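Local coordinates for uncharacterized protein (Nostoc punctiforme, PDB 2QDR), which is of unknown function but has a cupin-type double-stranded beta-helix fold and is tentatively regarded as a dioxygenase, at residues 40-45 with 83-88; 75-80 with 97-102; 117-122 with 151-156. All coordinates share one frame; numbering follows the deposited sequence.

Contact 1 of 3, residues 40-45 with 83-88; sequences RRTAIA and LLTWHD
Arg-41 and Trp-86 exchange both of their backbone hydrogen bonds: Arg-41 N donates to Trp-86 O at 2.9 Å with an N-H...O angle of 165°, and Trp-86 N returns a bond to Arg-41 O at 3.1 Å. Beyond this pair the polar links weaken. Ala-43 N lies 2.9 Å from Leu-84 O, but that bond is strongly bent and therefore weak. Arg-40 NH1 makes a weak hydrogen bond to Thr-85 OG1, 3.4 Å, with the hydroxyl at the edge of the guanidinium and near its plane. Stronger partners hold both groups from outside: Asn-36 O takes Arg-40 NE, and Tyr-261 OH bonds to Thr-85 OG1. The two antiparallel bridges, hydrogen-bonded at Arg-41/Trp-86 and non-hydrogen-bonded at Thr-42/Thr-85, add the short strand 41-42 to strand 79-86 of a sheet in the double-stranded beta-helix fold. On the other flank of strand 79-86, Leu-84 and Thr-85 both face Thr-93 in a classic beta bulge. Packing is led by Arg-41 and Trp-86, whose side chains run side by side in the same direction. Arg-41 CG is anti to the backbone N (chi1 -173°), and the chain stays extended on to NE, alongside the six-membered ring. Arg-41 NH1 comes 3.3 Å from Trp-86 CH2, obliquely, and Arg-41 CD 3.6 Å from Trp-86 CZ2; the guanidinium and ring planes are 31° apart, and NE bonds weakly to Lys-46 O. The indole has Arg-41 O over one face and Leu-83 CD2 over the opposite one. Thr-42 CG2 meets Thr-85 CG2 at 4.0 Å on the opposite sheet face; Thr-42 OG1 bonds to Gln-54 OE1.

Contact 2 of 3, residues 75-80 with 97-102; sequences NIAPGS and VLPPKF
Ser-80 and Val-97 form an antiparallel hydrogen-bonded pair, Ser-80 N to Val-97 O at 3.1 Å and Val-97 N to Ser-80 O at 3.2 Å, the second donor lying 42° out of the carbonyl plane. The side chains of this pair share one face of the sheet. There Ser-80 OG, set between the backbone N and the carbonyl carbon (chi1 72°), comes 3.3 Å from Val-97 CB and almost as near to the CG2 methyl. Its polar partner is Glu-63, whose OE2 is hydrogen-bonded to the hydroxyl. One residue earlier, Gly-79 CA lies 3.3 Å from Val-97 O. Beyond the Ser-80/Val-97 pair the segments meet through carbon contacts: the CD edge of the Pro-99 ring meets Pro-78 O at 3.3 Å, and its CG faces Ala-77 CB at 4.3 Å. Phe-102 CE1 lies 3.3 Å from Ala-77 O, which approaches the ring edge near its plane, while Ile-76 CG2 touches the same CE1 obliquely at 4.0 Å. Leu-98 CD2 stands over the centre of one ring face, and Trp-146 meets the phenyl edge-to-face. A type I turn, closed by Phe-102 N to Pro-99 O, follows strand 92-98 and brings the Phe-102 ring to Ile-76 and Ala-77. The whole is the open end of the antiparallel hairpin formed by strands 79-86 and 92-98, within the double-stranded beta-helix of a cupin-clan domain.

Contact 3 of 3, residues 117-122 with 151-156; sequences VIKGAI and GEEAEI
Glu-155 O is gripped by two successive amides: Ile-118 N at 2.8 Å and Lys-119 N at 3.3 Å, both reaching it from the same face of the carbonyl plane. Two residues facing one define a classic beta bulge, and the register accordingly shifts by one between the Val-117/Ile-156 and Lys-119/Glu-155 pairs. The bulge coincides with a corner at Ile-118, where the chain passes from strand 113-117 to strand 121-124 in a different, four-stranded sheet of this double-stranded beta-helix domain. Glu-155 N returns a bond to Lys-119 O at 3.0 Å. Gly-120, with a positive phi of 74°, faces Ala-154, CA to CA 4.3 Å.

Charge gathers on the face carrying Lys-119 and Glu-155. The lysine leaves with CG anti to the backbone N, then turns about CG-CD (chi3 75°), which places CE, and its NZ meets two carboxylates in a salt-bridge network: Glu-155 OE2 at 3.3 Å and Glu-153 OE2 at 3.4 Å, both weak as hydrogen bonds. Arg-95 pairs with the other oxygen, OE1, of Glu-155, so the Glu-155 carboxylate has two cationic partners, one on each oxygen. Ala-154 CB lies 3.7 Å from Lys-119 O.

All three contacts reach one antiparallel sheet, and all are partly buried, mixing buried and exposed or partly exposed residues. Contacts 1 and 2 share strand 79-86, near its two ends, with centres about 23 Å apart. Contact 1 joins it to a short strand from far earlier in the chain, contact 2 to its hairpin partner. Contacts 2 and 3 are neighbours, centres about 11 Å apart: strands 92-98 and 154-160 pair there, Leu-98 N probably bonding to Ala-154 O at 3.0 Å. Their chemistry differs: an arginine beside an indole in contact 1, proline, phenyl and aliphatic carbons in contact 2, and a salt-bridge network with an exposed lysine in contact 3.

Contact 1 of 3, residues 40-45 with 83-88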
ATOM      1  N   ARG A  40     -24.145  24.754  25.806  1.00 59.89           N
ATOM      2  CA  ARG A  40     -23.562  24.982  27.141  1.00 60.13           C
ATOM      3  C   ARG A  40     -23.064  26.407  27.424  1.00 60.80           C
ATOM      4  O   ARG A  40     -22.635  27.129  26.532  1.00 60.54           O
ATOM      5  CB  ARG A  40     -22.407  24.012  27.416  1.00 60.08           C
ATOM      6  CG  ARG A  40     -22.798  22.547  27.437  1.00 57.72           C
ATOM      7  CD  ARG A  40     -21.642  21.706  27.972  1.00 59.80           C
ATOM      8  NE  ARG A  40     -21.932  20.270  27.975  1.00 57.28           N
ATOM      9  CZ  ARG A  40     -21.143  19.328  28.498  1.00 58.44           C
ATOM     10  NH1 ARG A  40     -20.021  19.632  29.152  1.00 54.68           N
ATOM     11  NH2 ARG A  40     -21.514  18.049  28.421  1.00 62.02           N
ATOM     12  N   ARG A  41     -23.117  26.754  28.709  1.00 62.17           N
ATOM     13  CA  ARG A  41     -22.694  28.025  29.248  1.00 63.89           C
ATOM     14  C   ARG A  41     -21.249  27.825  29.701  1.00 62.48           C
ATOM     15  O   ARG A  41     -20.971  26.811  30.328  1.00 62.57           O
ATOM     16  CB  ARG A  41     -23.569  28.377  30.442  1.00 63.70           C
ATOM     17  CG  ARG A  41     -23.405  29.766  31.056  1.00 68.32           C
ATOM     18  CD  ARG A  41     -24.257  29.816  32.332  1.00 68.88           C
ATOM     19  NE  ARG A  41     -24.363  31.110  33.031  1.00 75.52           N
ATOM     20  CZ  ARG A  41     -23.411  31.683  33.790  1.00 77.25           C
ATOM     21  NH1 ARG A  41     -22.193  31.148  33.925  1.00 81.74           N
ATOM     22  NH2 ARG A  41     -23.665  32.847  34.386  1.00 75.68           N
ATOM     23  N   THR A  42     -20.343  28.748  29.403  1.00 61.21           N
ATOM     24  CA  THR A  42     -18.961  28.603  29.856  1.00 61.22           C
ATOM     25  C   THR A  42     -18.784  29.286  31.214  1.00 61.23           C
ATOM     26  O   THR A  42     -19.696  29.954  31.718  1.00 62.25           O
ATOM     27  CB  THR A  42     -17.983  29.210  28.865  1.00 61.41           C
ATOM     28  OG1 THR A  42     -18.198  30.626  28.802  1.00 62.93           O
ATOM     29  CG2 THR A  42     -18.180  28.583  27.486  1.00 61.59           C
ATOM     30  N   ALA A  43     -17.609  29.091  31.805  1.00 60.54           N
ATOM     31  CA  ALA A  43     -17.253  29.697  33.085  1.00 59.61           C
ATOM     32  C   ALA A  43     -17.081  31.202  32.943  1.00 58.84           C
ATOM     33  O   ALA A  43     -17.305  31.927  33.891  1.00 59.41           O
ATOM     34  CB  ALA A  43     -15.974  29.090  33.632  1.00 59.84           C
ATOM     35  N   ILE A  44     -16.689  31.659  31.760  1.00 58.43           N
ATOM     36  CA  ILE A  44     -16.478  33.085  31.481  1.00 58.52           C
ATOM     37  C   ILE A  44     -17.670  33.827  30.833  1.00 58.69           C
ATOM     38  O   ILE A  44     -17.553  35.024  30.577  1.00 58.55           O
ATOM     39  CB  ILE A  44     -15.215  33.287  30.565  1.00 58.07           C
ATOM     40  CG1 ILE A  44     -15.459  32.849  29.099  1.00 59.36           C
ATOM     41  CG2 ILE A  44     -14.009  32.567  31.169  1.00 57.17           C
ATOM     42  CD1 ILE A  44     -14.255  33.040  28.197  1.00 59.44           C
ATOM     43  N   ALA A  45     -18.788  33.146  30.554  1.00 59.01           N
ATOM     44  CA  ALA A  45     -19.943  33.784  29.906  1.00 59.42           C
ATOM     45  C   ALA A  45     -21.229  33.601  30.702  1.00 60.28           C
ATOM     46  O   ALA A  45     -21.477  32.524  31.232  1.00 59.93           O
ATOM     47  CB  ALA A  45     -20.118  33.235  28.515  1.00 60.24           C
ATOM     48  N   LEU A  83     -15.751  24.575  37.560  1.00 60.36           N
ATOM     49  CA  LEU A  83     -16.780  24.258  36.586  1.00 60.42           C
ATOM     50  C   LEU A  83     -16.491  24.983  35.258  1.00 60.18           C
ATOM     51  O   LEU A  83     -16.666  26.193  35.159  1.00 60.11           O
ATOM     52  CB  LEU A  83     -18.140  24.642  37.168  1.00 60.10           C
ATOM     53  CG  LEU A  83     -19.393  24.116  36.474  1.00 62.23           C
ATOM     54  CD1 LEU A  83     -19.535  22.605  36.639  1.00 63.10           C
ATOM     55  CD2 LEU A  83     -20.627  24.812  37.029  1.00 61.70           C
ATOM     56  N   LEU A  84     -16.035  24.233  34.253  1.00 60.32           N
ATOM     57  CA  LEU A  84     -15.678  24.782  32.925  1.00 60.39           C
ATOM     58  C   LEU A  84     -16.870  25.120  32.026  1.00 60.46           C
ATOM     59  O   LEU A  84     -16.993  26.257  31.553  1.00 59.58           O
ATOM     60  CB  LEU A  84     -14.738  23.812  32.200  1.00 60.04           C
ATOM     61  CG  LEU A  84     -13.252  23.730  32.623  1.00 62.50           C
ATOM     62  CD1 LEU A  84     -12.968  23.918  34.098  1.00 61.16           C
ATOM     63  CD2 LEU A  84     -12.633  22.393  32.138  1.00 61.51           C
ATOM     64  N   THR A  85     -17.702  24.120  31.742  1.00 60.29           N
ATOM     65  CA  THR A  85     -18.913  24.293  30.928  1.00 59.62           C
ATOM     66  C   THR A  85     -20.010  23.415  31.468  1.00 59.13           C
ATOM     67  O   THR A  85     -19.736  22.377  32.070  1.00 57.31           O
ATOM     68  CB  THR A  85     -18.754  23.918  29.429  1.00 60.45           C
ATOM     69  OG1 THR A  85     -18.346  22.547  29.306  1.00 59.05           O
ATOM     70  CG2 THR A  85     -17.745  24.804  28.750  1.00 60.11           C
ATOM     71  N   TRP A  86     -21.252  23.851  31.286  1.00 60.38           N
ATOM     72  CA  TRP A  86     -22.406  23.077  31.742  1.00 60.33           C
ATOM     73  C   TRP A  86     -23.688  23.494  31.045  1.00 60.83           C
ATOM     74  O   TRP A  86     -23.762  24.554  30.429  1.00 59.33           O
ATOM     75  CB  TRP A  86     -22.590  23.188  33.259  1.00 60.23           C
ATOM     76  CG  TRP A  86     -22.989  24.540  33.781  1.00 61.52           C
ATOM     77  CD1 TRP A  86     -24.247  24.941  34.143  1.00 60.46           C
ATOM     78  CD2 TRP A  86     -22.133  25.662  34.008  1.00 61.35           C
ATOM     79  NE1 TRP A  86     -24.223  26.238  34.584  1.00 59.92           N
ATOM     80  CE2 TRP A  86     -22.937  26.705  34.510  1.00 63.07           C
ATOM     81  CE3 TRP A  86     -20.765  25.888  33.841  1.00 60.14           C
ATOM     82  CZ2 TRP A  86     -22.410  27.953  34.854  1.00 62.54           C
ATOM     83  CZ3 TRP A  86     -20.247  27.125  34.182  1.00 60.96           C
ATOM     84  CH2 TRP A  86     -21.065  28.139  34.679  1.00 60.30           C
ATOM     85  N   HIS A  87     -24.680  22.615  31.148  1.00 62.67           N
ATOM     86  CA  HIS A  87     -26.014  22.819  30.598  1.00 63.67           C
ATOM     87  C   HIS A  87     -26.939  22.627  31.787  1.00 64.12           C
ATOM     88  O   HIS A  87     -26.588  21.895  32.716  1.00 64.04           O
ATOM     89  CB  HIS A  87     -26.302  21.865  29.430  1.00 64.43           C
ATOM     90  CG  HIS A  87     -27.640  22.076  28.788  1.00 66.45           C
ATOM     91  ND1 HIS A  87     -28.619  21.106  28.761  1.00 71.89           N
ATOM     92  CD2 HIS A  87     -28.186  23.171  28.210  1.00 68.13           C
ATOM     93  CE1 HIS A  87     -29.692  21.582  28.155  1.00 70.59           C
ATOM     94  NE2 HIS A  87     -29.456  22.834  27.813  1.00 67.75           N
ATOM     95  N   ASP A  88     -28.093  23.298  31.785  1.00 65.65           N
ATOM     96  CA  ASP A  88     -29.058  23.192  32.912  1.00 66.59           C
ATOM     97  C   ASP A  88     -29.679  21.796  33.106  1.00 65.69           C
ATOM     98  O   ASP A  88     -30.142  21.500  34.201  1.00 65.76           O
ATOM     99  CB  ASP A  88     -30.168  24.257  32.817  1.00 67.69           C
ATOM    100  CG  ASP A  88     -29.647  25.682  33.029  1.00 70.96           C
ATOM    101  OD1 ASP A  88     -28.447  25.946  32.783  1.00 73.63           O
ATOM    102  OD2 ASP A  88     -30.457  26.542  33.435  1.00 73.01           O
TER

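Contact 2 of 3, residues 75-80 with 97-102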
ATOM      1  N   ASN A  75     -19.747  11.920  55.270  1.00 62.38           N
ATOM      2  CA  ASN A  75     -18.444  11.716  55.942  1.00 61.61           C
ATOM      3  C   ASN A  75     -17.230  11.629  54.978  1.00 62.10           C
ATOM      4  O   ASN A  75     -16.088  11.828  55.404  1.00 62.84           O
ATOM      5  CB  ASN A  75     -18.486  10.487  56.889  1.00 61.01           C
ATOM      6  CG  ASN A  75     -18.768   9.147  56.173  1.00 59.44           C
ATOM      7  OD1 ASN A  75     -18.744   9.033  54.951  1.00 56.94           O
ATOM      8  ND2 ASN A  75     -19.031   8.124  56.968  1.00 57.59           N
ATOM      9  N   ILE A  76     -17.489  11.354  53.695  1.00 61.57           N
ATOM     10  CA  ILE A  76     -16.448  11.235  52.668  1.00 62.40           C
ATOM     11  C   ILE A  76     -15.691  12.559  52.537  1.00 62.50           C
ATOM     12  O   ILE A  76     -16.281  13.618  52.730  1.00 63.31           O
ATOM     13  CB  ILE A  76     -17.044  10.769  51.284  1.00 62.95           C
ATOM     14  CG1 ILE A  76     -17.799   9.418  51.410  1.00 64.96           C
ATOM     15  CG2 ILE A  76     -15.957  10.699  50.192  1.00 60.39           C
ATOM     16  CD1 ILE A  76     -16.993   8.225  51.937  1.00 65.81           C
ATOM     17  N   ALA A  77     -14.383  12.494  52.268  1.00 62.20           N
ATOM     18  CA  ALA A  77     -13.566  13.692  52.138  1.00 61.44           C
ATOM     19  C   ALA A  77     -14.020  14.481  50.918  1.00 61.26           C
ATOM     20  O   ALA A  77     -14.330  13.876  49.888  1.00 61.71           O
ATOM     21  CB  ALA A  77     -12.102  13.332  52.022  1.00 61.92           C
ATOM     22  N   PRO A  78     -14.076  15.822  51.024  1.00 60.55           N
ATOM     23  CA  PRO A  78     -14.505  16.608  49.875  1.00 60.63           C
ATOM     24  C   PRO A  78     -13.356  16.961  48.925  1.00 60.40           C
ATOM     25  O   PRO A  78     -12.191  16.948  49.309  1.00 60.00           O
ATOM     26  CB  PRO A  78     -15.022  17.881  50.524  1.00 60.59           C
ATOM     27  CG  PRO A  78     -14.099  18.080  51.689  1.00 60.82           C
ATOM     28  CD  PRO A  78     -13.732  16.694  52.168  1.00 60.48           C
ATOM     29  N   GLY A  79     -13.715  17.283  47.691  1.00 61.00           N
ATOM     30  CA  GLY A  79     -12.763  17.686  46.657  1.00 61.67           C
ATOM     31  C   GLY A  79     -13.082  19.136  46.357  1.00 61.89           C
ATOM     32  O   GLY A  79     -13.878  19.762  47.077  1.00 62.01           O
ATOM     33  N   SER A  80     -12.439  19.670  45.326  1.00 61.37           N
ATOM     34  CA  SER A  80     -12.654  21.035  44.880  1.00 61.32           C
ATOM     35  C   SER A  80     -13.140  20.907  43.464  1.00 62.17           C
ATOM     36  O   SER A  80     -12.943  19.852  42.863  1.00 62.07           O
ATOM     37  CB  SER A  80     -11.366  21.831  44.896  1.00 61.25           C
ATOM     38  OG  SER A  80     -10.513  21.415  43.848  1.00 58.31           O
ATOM     39  N   VAL A  97     -10.267  18.384  41.997  1.00 59.99           N
ATOM     40  CA  VAL A  97      -9.038  18.038  42.699  1.00 59.56           C
ATOM     41  C   VAL A  97      -9.421  17.253  43.941  1.00 59.51           C
ATOM     42  O   VAL A  97     -10.050  17.795  44.852  1.00 59.89           O
ATOM     43  CB  VAL A  97      -8.194  19.262  43.088  1.00 59.49           C
ATOM     44  CG1 VAL A  97      -6.891  18.826  43.798  1.00 55.53           C
ATOM     45  CG2 VAL A  97      -7.914  20.107  41.843  1.00 60.98           C
ATOM     46  N   LEU A  98      -9.040  15.978  43.959  1.00 59.73           N
ATOM     47  CA  LEU A  98      -9.311  15.083  45.068  1.00 59.52           C
ATOM     48  C   LEU A  98      -8.105  15.094  46.012  1.00 59.06           C
ATOM     49  O   LEU A  98      -6.971  14.987  45.545  1.00 59.07           O
ATOM     50  CB  LEU A  98      -9.571  13.676  44.546  1.00 59.38           C
ATOM     51  CG  LEU A  98     -10.706  13.551  43.524  1.00 59.95           C
ATOM     52  CD1 LEU A  98     -10.871  12.102  43.119  1.00 61.83           C
ATOM     53  CD2 LEU A  98     -12.037  14.090  44.046  1.00 62.88           C
ATOM     54  N   PRO A  99      -8.335  15.222  47.336  1.00 58.49           N
ATOM     55  CA  PRO A  99      -7.198  15.261  48.268  1.00 58.87           C
ATOM     56  C   PRO A  99      -6.509  13.899  48.506  1.00 58.97           C
ATOM     57  O   PRO A  99      -7.098  12.867  48.190  1.00 58.06           O
ATOM     58  CB  PRO A  99      -7.841  15.776  49.557  1.00 58.20           C
ATOM     59  CG  PRO A  99      -9.230  15.322  49.490  1.00 56.94           C
ATOM     60  CD  PRO A  99      -9.620  15.362  48.048  1.00 57.70           C
ATOM     61  N   PRO A 100      -5.273  13.902  49.067  1.00 60.42           N
ATOM     62  CA  PRO A 100      -4.448  12.707  49.366  1.00 60.33           C
ATOM     63  C   PRO A 100      -5.140  11.476  49.974  1.00 61.09           C
ATOM     64  O   PRO A 100      -4.951  10.375  49.460  1.00 61.10           O
ATOM     65  CB  PRO A 100      -3.429  13.253  50.374  1.00 59.90           C
ATOM     66  CG  PRO A 100      -3.222  14.638  49.956  1.00 60.38           C
ATOM     67  CD  PRO A 100      -4.544  15.134  49.443  1.00 60.55           C
ATOM     68  N   LYS A 101      -5.932  11.667  51.028  1.00 61.74           N
ATOM     69  CA  LYS A 101      -6.629  10.556  51.697  1.00 62.11           C
ATOM     70  C   LYS A 101      -8.068  10.338  51.185  1.00 62.13           C
ATOM     71  O   LYS A 101      -8.872   9.716  51.884  1.00 61.68           O
ATOM     72  CB  LYS A 101      -6.617  10.757  53.226  1.00 62.09           C
ATOM     73  CG  LYS A 101      -5.224  10.856  53.850  1.00 63.11           C
ATOM     74  N   PHE A 102      -8.401  10.824  49.981  1.00 62.32           N
ATOM     75  CA  PHE A 102      -9.748  10.652  49.428  1.00 62.26           C
ATOM     76  C   PHE A 102     -10.033   9.170  49.263  1.00 62.59           C
ATOM     77  O   PHE A 102      -9.184   8.426  48.780  1.00 63.02           O
ATOM     78  CB  PHE A 102      -9.903  11.378  48.092  1.00 61.61           C
ATOM     79  CG  PHE A 102     -11.275  11.258  47.484  1.00 61.46           C
ATOM     80  CD1 PHE A 102     -12.281  12.152  47.829  1.00 61.88           C
ATOM     81  CD2 PHE A 102     -11.556  10.266  46.550  1.00 61.57           C
ATOM     82  CE1 PHE A 102     -13.549  12.050  47.272  1.00 60.51           C
ATOM     83  CE2 PHE A 102     -12.820  10.159  45.986  1.00 61.18           C
ATOM     84  CZ  PHE A 102     -13.820  11.056  46.350  1.00 62.02           C
TER

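Contact 3 of 3, residues 117-122 with 151-156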
ATOM      1  N   VAL A 117      -7.273  11.593  33.905  1.00 60.84           N
ATOM      2  CA  VAL A 117      -6.319  12.060  34.923  1.00 61.66           C
ATOM      3  C   VAL A 117      -5.279  13.043  34.384  1.00 62.35           C
ATOM      4  O   VAL A 117      -4.492  12.697  33.510  1.00 61.95           O
ATOM      5  CB  VAL A 117      -5.594  10.864  35.583  1.00 61.89           C
ATOM      6  CG1 VAL A 117      -4.612  11.335  36.680  1.00 61.13           C
ATOM      7  CG2 VAL A 117      -6.616   9.873  36.158  1.00 64.18           C
ATOM      8  N   ILE A 118      -5.260  14.246  34.956  1.00 64.02           N
ATOM      9  CA  ILE A 118      -4.342  15.311  34.572  1.00 65.19           C
ATOM     10  C   ILE A 118      -3.050  15.245  35.374  1.00 64.90           C
ATOM     11  O   ILE A 118      -1.974  15.373  34.809  1.00 66.48           O
ATOM     12  CB  ILE A 118      -4.969  16.702  34.796  1.00 65.71           C
ATOM     13  CG1 ILE A 118      -6.277  16.843  34.012  1.00 66.73           C
ATOM     14  CG2 ILE A 118      -3.967  17.822  34.408  1.00 69.71           C
ATOM     15  CD1 ILE A 118      -7.018  18.132  34.304  1.00 66.65           C
ATOM     16  N   LYS A 119      -3.172  15.112  36.691  1.00 64.57           N
ATOM     17  CA  LYS A 119      -2.025  15.038  37.588  1.00 64.74           C
ATOM     18  C   LYS A 119      -2.324  13.990  38.655  1.00 63.90           C
ATOM     19  O   LYS A 119      -3.492  13.729  38.957  1.00 63.75           O
ATOM     20  CB  LYS A 119      -1.760  16.408  38.236  1.00 65.13           C
ATOM     21  CG  LYS A 119      -0.393  16.561  38.949  1.00 65.17           C
ATOM     22  CD  LYS A 119      -0.260  17.854  39.805  1.00 65.69           C
ATOM     23  CE  LYS A 119      -1.061  17.767  41.125  1.00 65.43           C
ATOM     24  NZ  LYS A 119      -1.003  18.994  41.962  1.00 59.08           N
ATOM     25  N   GLY A 120      -1.273  13.386  39.205  1.00 63.06           N
ATOM     26  CA  GLY A 120      -1.412  12.381  40.251  1.00 63.35           C
ATOM     27  C   GLY A 120      -1.923  11.045  39.751  1.00 64.09           C
ATOM     28  O   GLY A 120      -1.761  10.712  38.573  1.00 65.98           O
ATOM     29  N   ALA A 121      -2.541  10.284  40.658  1.00 63.52           N
ATOM     30  CA  ALA A 121      -3.079   8.966  40.353  1.00 62.50           C
ATOM     31  C   ALA A 121      -4.267   8.645  41.244  1.00 62.25           C
ATOM     32  O   ALA A 121      -4.300   9.017  42.416  1.00 61.73           O
ATOM     33  CB  ALA A 121      -2.014   7.923  40.531  1.00 62.47           C
ATOM     34  N   ILE A 122      -5.219   7.918  40.673  1.00 62.31           N
ATOM     35  CA  ILE A 122      -6.438   7.515  41.344  1.00 62.85           C
ATOM     36  C   ILE A 122      -6.576   6.003  41.118  1.00 62.45           C
ATOM     37  O   ILE A 122      -5.835   5.437  40.314  1.00 62.12           O
ATOM     38  CB  ILE A 122      -7.651   8.379  40.808  1.00 62.88           C
ATOM     39  CG1 ILE A 122      -8.892   8.230  41.672  1.00 66.27           C
ATOM     40  CG2 ILE A 122      -8.013   8.065  39.348  1.00 64.15           C
ATOM     41  N   GLY A 151      -0.361   9.382  48.111  1.00 63.12           N
ATOM     42  CA  GLY A 151      -0.306  10.419  49.150  1.00 63.31           C
ATOM     43  C   GLY A 151      -0.200  11.866  48.677  1.00 63.80           C
ATOM     44  O   GLY A 151       0.233  12.731  49.429  1.00 63.72           O
ATOM     45  N   GLU A 152      -0.579  12.118  47.427  1.00 65.17           N
ATOM     46  CA  GLU A 152      -0.567  13.445  46.822  1.00 66.70           C
ATOM     47  C   GLU A 152      -1.918  13.589  46.157  1.00 65.12           C
ATOM     48  O   GLU A 152      -2.523  12.588  45.779  1.00 64.59           O
ATOM     49  CB  GLU A 152       0.562  13.594  45.812  1.00 66.37           C
ATOM     50  CG  GLU A 152       1.947  13.533  46.456  1.00 71.80           C
ATOM     51  CD  GLU A 152       3.104  13.662  45.459  1.00 71.69           C
ATOM     52  OE1 GLU A 152       2.893  13.467  44.235  1.00 78.11           O
ATOM     53  OE2 GLU A 152       4.241  13.935  45.920  1.00 75.67           O
ATOM     54  N   GLU A 153      -2.390  14.823  46.016  1.00 64.94           N
ATOM     55  CA  GLU A 153      -3.690  15.078  45.389  1.00 64.66           C
ATOM     56  C   GLU A 153      -3.668  14.686  43.914  1.00 63.87           C
ATOM     57  O   GLU A 153      -2.605  14.564  43.303  1.00 63.79           O
ATOM     58  CB  GLU A 153      -4.122  16.549  45.556  1.00 64.47           C
ATOM     59  CG  GLU A 153      -3.256  17.604  44.841  1.00 65.27           C
ATOM     60  CD  GLU A 153      -3.710  19.042  45.106  1.00 66.25           C
ATOM     61  OE1 GLU A 153      -4.455  19.296  46.082  1.00 66.60           O
ATOM     62  OE2 GLU A 153      -3.297  19.930  44.331  1.00 69.53           O
ATOM     63  N   ALA A 154      -4.853  14.462  43.369  1.00 63.82           N
ATOM     64  CA  ALA A 154      -5.003  14.085  41.981  1.00 63.82           C
ATOM     65  C   ALA A 154      -5.938  15.075  41.330  1.00 64.05           C
ATOM     66  O   ALA A 154      -6.899  15.506  41.972  1.00 63.97           O
ATOM     67  CB  ALA A 154      -5.551  12.688  41.880  1.00 64.64           C
ATOM     68  N   GLU A 155      -5.637  15.445  40.078  1.00 64.28           N
ATOM     69  CA  GLU A 155      -6.462  16.374  39.294  1.00 64.22           C
ATOM     70  C   GLU A 155      -7.061  15.602  38.132  1.00 63.82           C
ATOM     71  O   GLU A 155      -6.342  14.873  37.438  1.00 63.66           O
ATOM     72  CB  GLU A 155      -5.671  17.581  38.815  1.00 64.72           C
ATOM     73  CG  GLU A 155      -5.060  18.344  39.976  1.00 67.45           C
ATOM     74  CD  GLU A 155      -4.552  19.712  39.618  1.00 69.47           C
ATOM     75  OE1 GLU A 155      -5.077  20.325  38.666  1.00 67.22           O
ATOM     76  OE2 GLU A 155      -3.652  20.193  40.337  1.00 72.23           O
ATOM     77  N   ILE A 156      -8.368  15.786  37.916  1.00 63.82           N
ATOM     78  CA  ILE A 156      -9.113  15.048  36.917  1.00 64.45           C
ATOM     79  C   ILE A 156     -10.142  15.855  36.134  1.00 63.48           C
ATOM     80  O   ILE A 156     -10.786  16.738  36.693  1.00 63.26           O
ATOM     81  CB  ILE A 156      -9.979  13.957  37.644  1.00 64.22           C
ATOM     82  CG1 ILE A 156      -9.198  13.205  38.733  1.00 66.57           C
ATOM     83  CG2 ILE A 156     -10.579  12.935  36.661  1.00 69.44           C
ATOM     84  CD1 ILE A 156     -10.020  12.173  39.493  1.00 67.08           C
TER